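Local coordinates for erythrocyte membrane protein 1 (Plasmodium falciparum, PDB 2XU0) that probably binds host cell surface receptors as an adhesin of the infected red cell, the part given here being its N-terminal segment and first Duffy-binding-like domain, at residues C377-Y380 with N381-I384; K386-E389 with E390-Q394. The protein carries 10 engineered substitutions. One frame throughout, in Å; residues are numbered along the deposited sequence. Where two conformers were deposited one is given.

Interaction 1: residues C377-Y380 with N381-I384; sequences CIKY and NEWI
Tyr380 lays its ring against Ile384 one helical turn further on, inside helix 371-407. From CB outward, the tyrosine meets a new neighbour at nearly every step. CB sits next to the following peptide, a closeness to Asn381 N set simply by the covalent geometry. With CG anti to the backbone N (chi1 178°), the ring swings toward the C-terminal end of the helix. CD2 passes Asn381 OD1 at a loose 3.9 Å, ring and amide planes being turned 64° apart, while CE1 on the other flank comes near Trp383 CE3. Further out, CE2 and CZ lie beneath the ethyl branch of Ile384: CG1 is 3.5 Å from Tyr380 CZ and 3.9 Å from the ring centroid, a CH-pi contact over one face. At the tip, Tyr380 OH meets Ile384 CD1 at 3.6 Å.

The backbone below is regular. Ile384 N donates to Tyr380 O, and Asn381 N to Cys377 O at 2.8 Å; the Trp383 N to Lys379 O bond is weak.

Tyr380 also packs on Lys327, Ile331 and Val334 of helix 311-338, and Cys377 is tied to Cys467 by a disulfide. The turn therefore belongs to the helix packing of the C-terminal Duffy-binding-like subdomain, and its side-chain chemistry is chiefly apolar: dispersion and CH-pi contact hold the buried ring to Ile384, with no side-chain hydrogen bond between them.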
loop_
_atom_site.group_PDB
_atom_site.type_symbol
_atom_site.label_atom_id
_atom_site.label_comp_id
_atom_site.label_asym_id
_atom_site.label_seq_id
_atom_site.Cartn_x
_atom_site.Cartn_y
_atom_site.Cartn_z
ATOM N N CYS A 377 19.270 2.421 -19.504
ATOM C CA CYS A 377 18.193 3.284 -19.987
ATOM C C CYS A 377 17.040 2.478 -20.575
ATOM O O CYS A 377 15.892 2.756 -20.232
ATOM C CB CYS A 377 18.725 4.326 -20.959
ATOM S SG CYS A 377 19.770 5.583 -20.171
ATOM N N ILE A 378 17.357 1.423 -21.370
ATOM C CA ILE A 378 16.404 0.489 -21.986
ATOM C C ILE A 378 15.599 -0.198 -20.877
ATOM O O ILE A 378 14.371 -0.181 -20.931
ATOM C CB ILE A 378 17.124 -0.542 -22.913
ATOM C CG1 ILE A 378 17.703 0.111 -24.208
ATOM C CG2 ILE A 378 16.265 -1.795 -23.192
ATOM C CD1 ILE A 378 16.799 0.218 -25.467
ATOM N N LYS A 379 16.298 -0.767 -19.869
ATOM C CA LYS A 379 15.721 -1.423 -18.706
ATOM C C LYS A 379 14.832 -0.466 -17.861
ATOM O O LYS A 379 13.731 -0.855 -17.437
ATOM C CB LYS A 379 16.831 -2.007 -17.825
ATOM C CG LYS A 379 17.118 -3.486 -18.061
ATOM C CD LYS A 379 18.434 -3.918 -17.398
ATOM C CE LYS A 379 18.257 -4.435 -15.986
ATOM N NZ LYS A 379 19.567 -4.691 -15.328
ATOM N N TYR A 380 15.317 0.763 -17.614
ATOM C CA TYR A 380 14.577 1.780 -16.859
ATOM C C TYR A 380 13.317 2.167 -17.643
ATOM O O TYR A 380 12.248 2.274 -17.056
ATOM C CB TYR A 380 15.444 3.039 -16.605
ATOM C CG TYR A 380 14.701 4.138 -15.874
ATOM C CD1 TYR A 380 14.475 4.060 -14.501
ATOM C CD2 TYR A 380 14.161 5.219 -16.563
ATOM C CE1 TYR A 380 13.752 5.048 -13.825
ATOM C CE2 TYR A 380 13.448 6.220 -15.897
ATOM C CZ TYR A 380 13.233 6.121 -14.529
ATOM O OH TYR A 380 12.535 7.101 -13.867
ATOM N N ASN A 381 13.434 2.363 -18.950
ATOM C CA ASN A 381 12.261 2.724 -19.754
ATOM C C ASN A 381 11.205 1.609 -19.772
ATOM O O ASN A 381 10.027 1.944 -19.822
ATOM C CB ASN A 381 12.637 3.108 -21.185
ATOM C CG ASN A 381 13.522 4.319 -21.314
ATOM O OD1 ASN A 381 13.650 5.143 -20.401
ATOM N ND2 ASN A 381 14.168 4.438 -22.465
ATOM N N GLU A 382 11.600 0.309 -19.716
ATOM C CA GLU A 382 10.583 -0.756 -19.714
ATOM C C GLU A 382 9.756 -0.722 -18.418
ATOM O O GLU A 382 8.520 -0.835 -18.473
ATOM C CB GLU A 382 11.118 -2.167 -20.023
ATOM C CG GLU A 382 11.982 -2.879 -18.998
ATOM C CD GLU A 382 12.299 -4.319 -19.366
ATOM O OE1 GLU A 382 13.234 -4.894 -18.764
ATOM O OE2 GLU A 382 11.615 -4.872 -20.260
ATOM N N TRP A 383 10.446 -0.511 -17.262
ATOM C CA TRP A 383 9.776 -0.390 -15.966
ATOM C C TRP A 383 8.824 0.792 -15.968
ATOM O O TRP A 383 7.688 0.617 -15.568
ATOM C CB TRP A 383 10.790 -0.274 -14.828
ATOM C CG TRP A 383 10.160 -0.106 -13.478
ATOM C CD1 TRP A 383 9.635 -1.084 -12.682
ATOM C CD2 TRP A 383 10.034 1.118 -12.750
ATOM N NE1 TRP A 383 9.169 -0.536 -11.510
ATOM C CE2 TRP A 383 9.429 0.811 -11.513
ATOM C CE3 TRP A 383 10.438 2.444 -12.996
ATOM C CZ2 TRP A 383 9.135 1.796 -10.561
ATOM C CZ3 TRP A 383 10.181 3.412 -12.033
ATOM C CH2 TRP A 383 9.533 3.085 -10.837
ATOM N N ILE A 384 9.271 1.975 -16.450
ATOM C CA ILE A 384 8.479 3.209 -16.473
ATOM C C ILE A 384 7.238 3.044 -17.342
ATOM O O ILE A 384 6.181 3.591 -17.019
ATOM C CB ILE A 384 9.369 4.434 -16.878
ATOM C CG1 ILE A 384 10.078 5.026 -15.668
ATOM C CG2 ILE A 384 8.617 5.527 -17.684
ATOM C CD1 ILE A 384 9.209 5.838 -14.572
#

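Interaction 2: residues K386-E389 with E390-Q394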
loop_
_atom_site.group_PDB
_atom_site.type_symbol
_atom_site.label_atom_id
_atom_site.label_comp_id
_atom_site.label_asym_id
_atom_site.label_seq_id
_atom_site.Cartn_x
_atom_site.Cartn_y
_atom_site.Cartn_z
ATOM N N LYS A 386 5.669 0.161 -17.963
ATOM C CA LYS A 386 4.784 -0.733 -17.232
ATOM C C LYS A 386 4.038 0.052 -16.099
ATOM O O LYS A 386 2.864 -0.232 -15.836
ATOM C CB LYS A 386 5.604 -1.860 -16.618
ATOM C CG LYS A 386 4.813 -2.922 -15.880
ATOM C CD LYS A 386 5.736 -3.990 -15.270
ATOM C CE LYS A 386 5.063 -4.782 -14.167
ATOM N NZ LYS A 386 4.001 -5.704 -14.674
ATOM N N LYS A 387 4.746 0.995 -15.417
ATOM C CA LYS A 387 4.190 1.779 -14.297
ATOM C C LYS A 387 3.165 2.769 -14.843
ATOM O O LYS A 387 2.080 2.898 -14.285
ATOM C CB LYS A 387 5.314 2.477 -13.523
ATOM C CG LYS A 387 6.132 1.513 -12.657
ATOM C CD LYS A 387 5.321 1.095 -11.438
ATOM C CE LYS A 387 5.675 -0.253 -10.910
ATOM N NZ LYS A 387 4.700 -0.650 -9.863
ATOM N N LEU A 388 3.450 3.350 -16.017
ATOM C CA LEU A 388 2.508 4.242 -16.678
ATOM C C LEU A 388 1.198 3.512 -16.935
ATOM O O LEU A 388 0.148 4.116 -16.736
ATOM C CB LEU A 388 3.076 4.807 -18.001
ATOM C CG LEU A 388 2.141 5.746 -18.837
ATOM C CD1 LEU A 388 1.664 6.976 -18.022
ATOM C CD2 LEU A 388 2.796 6.187 -20.140
ATOM N N GLU A 389 1.251 2.247 -17.427
ATOM C CA GLU A 389 0.039 1.495 -17.733
ATOM C C GLU A 389 -0.760 1.224 -16.461
ATOM O O GLU A 389 -1.960 1.475 -16.434
ATOM C CB GLU A 389 0.329 0.214 -18.536
ATOM C CG GLU A 389 -0.891 -0.663 -18.746
ATOM C CD GLU A 389 -0.637 -1.776 -19.747
ATOM O OE1 GLU A 389 -0.545 -2.947 -19.316
ATOM O OE2 GLU A 389 -0.471 -1.472 -20.952
ATOM N N GLU A 390 -0.083 0.751 -15.411
ATOM C CA GLU A 390 -0.661 0.529 -14.088
ATOM C C GLU A 390 -1.349 1.784 -13.591
ATOM O O GLU A 390 -2.414 1.691 -12.983
ATOM C CB GLU A 390 0.442 0.109 -13.110
ATOM C CG GLU A 390 0.947 -1.306 -13.359
ATOM C CD GLU A 390 2.065 -1.756 -12.440
ATOM O OE1 GLU A 390 2.455 -0.973 -11.549
ATOM O OE2 GLU A 390 2.633 -2.840 -12.690
ATOM N N PHE A 391 -0.717 2.946 -13.813
ATOM C CA PHE A 391 -1.216 4.258 -13.443
ATOM C C PHE A 391 -2.539 4.584 -14.162
ATOM O O PHE A 391 -3.522 4.933 -13.497
ATOM C CB PHE A 391 -0.158 5.357 -13.740
ATOM C CG PHE A 391 -0.764 6.731 -13.565
ATOM C CD1 PHE A 391 -1.009 7.242 -12.288
ATOM C CD2 PHE A 391 -1.205 7.455 -14.663
ATOM C CE1 PHE A 391 -1.661 8.467 -12.122
ATOM C CE2 PHE A 391 -1.856 8.678 -14.496
ATOM C CZ PHE A 391 -2.082 9.171 -13.225
ATOM N N TYR A 392 -2.585 4.439 -15.508
ATOM C CA TYR A 392 -3.823 4.738 -16.261
ATOM C C TYR A 392 -4.955 3.805 -15.848
ATOM O O TYR A 392 -6.099 4.253 -15.746
ATOM C CB TYR A 392 -3.613 4.628 -17.787
ATOM C CG TYR A 392 -2.790 5.730 -18.423
ATOM C CD1 TYR A 392 -3.038 7.069 -18.129
ATOM C CD2 TYR A 392 -1.903 5.448 -19.464
ATOM C CE1 TYR A 392 -2.377 8.096 -18.806
ATOM C CE2 TYR A 392 -1.204 6.464 -20.117
ATOM C CZ TYR A 392 -1.441 7.784 -19.781
ATOM O OH TYR A 392 -0.716 8.768 -20.385
ATOM N N LYS A 393 -4.629 2.531 -15.551
ATOM C CA LYS A 393 -5.637 1.535 -15.148
ATOM C C LYS A 393 -6.301 1.912 -13.842
ATOM O O LYS A 393 -7.492 1.708 -13.694
ATOM C CB LYS A 393 -5.020 0.155 -15.012
ATOM C CG LYS A 393 -4.678 -0.515 -16.342
ATOM C CD LYS A 393 -4.099 -1.846 -16.047
ATOM C CE LYS A 393 -4.429 -2.851 -17.115
ATOM N NZ LYS A 393 -3.224 -3.161 -17.926
ATOM N N GLN A 394 -5.528 2.460 -12.897
ATOM C CA GLN A 394 -6.029 2.867 -11.575
ATOM C C GLN A 394 -6.747 4.198 -11.646
ATOM O O GLN A 394 -7.706 4.448 -10.924
ATOM C CB GLN A 394 -4.886 2.888 -10.577
ATOM C CG GLN A 394 -4.450 1.483 -10.238
ATOM C CD GLN A 394 -3.184 1.516 -9.431
ATOM O OE1 GLN A 394 -2.101 1.860 -9.926
ATOM N NE2 GLN A 394 -3.324 1.236 -8.166
HETATM O O HOH W 1 4.519 -3.779 -10.949
#
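Lys386 and Lys387 both reach for the carboxylate of Glu390, forming an i to i+4 and i to i+3 salt-bridge network on helix 371-407, in the C-terminal Duffy-binding-like subdomain.

The charged pairs come first. Lys387 bends at chi2 (-74°), which turns its chain toward the next turn, so that NZ reaches Glu390 OE1 at 2.8 Å, on the syn lone pair. OE1 also accepts from Trp319 NE1 of helix 311-338, so two donors grip one oxygen of a buried glutamate. At the other oxygen the lysine is looser: Lys386 NZ stands 3.7 Å from Glu390 OE2, a long salt bridge, but a water donates to OE2 at 2.7 Å and takes a weak bond from Lys387 NZ. Two lysines and an indole N-H would be expected to favour the ionised carboxylate. Further along, Glu389 OE1 lies 3.0 Å from Lys393 NZ, a salt bridge in one of two modelled conformers of the lysine and so doubtful as a lasting pair.

Apolar contact occupies another side of the helix. Leu388, CG anti to its own nitrogen (chi1 178°), places CD1 over one face of the Tyr392 ring, 4.0 Å from the centroid and 27° off the normal. Pro457 touches both Leu388 and Tyr392, and Phe461 meets Phe391, so this side faces the segment around helix 457-460.

Four backbone bonds run beneath, from Glu390, Phe391, Tyr392 and Lys393 back to Lys386, Lys387, Leu388 and Glu389. The bond from Phe391 N to Lys387 O is the shortest of them at 2.8 Å, and Leu388 O lies at the edge of the Phe391 ring, near its plane, 4.2 Å from Phe391 CD2.

Both contacts lie on the long helix 371-407, interaction 1 ending at Ile384 and interaction 2 opening at Lys386, with centres about 14 Å apart. They do not touch each other, yet they share neighbours: helix 311-338 lies alongside both, meeting Tyr380 and Trp383 in the first and Lys387 and Phe391 in the second, and Phe461 touches Ile384 as well as Phe391. The centre of interaction 1 is about 23 Å from the centre of the chain, that of interaction 2 about 15 Å. Interaction 2 comes nearer the magnesium site, the side chain of Lys393 being about 7 Å from that of Asn121. One continuous helix thus links the disulfide-tied Cys377 region to the more central part of this chain.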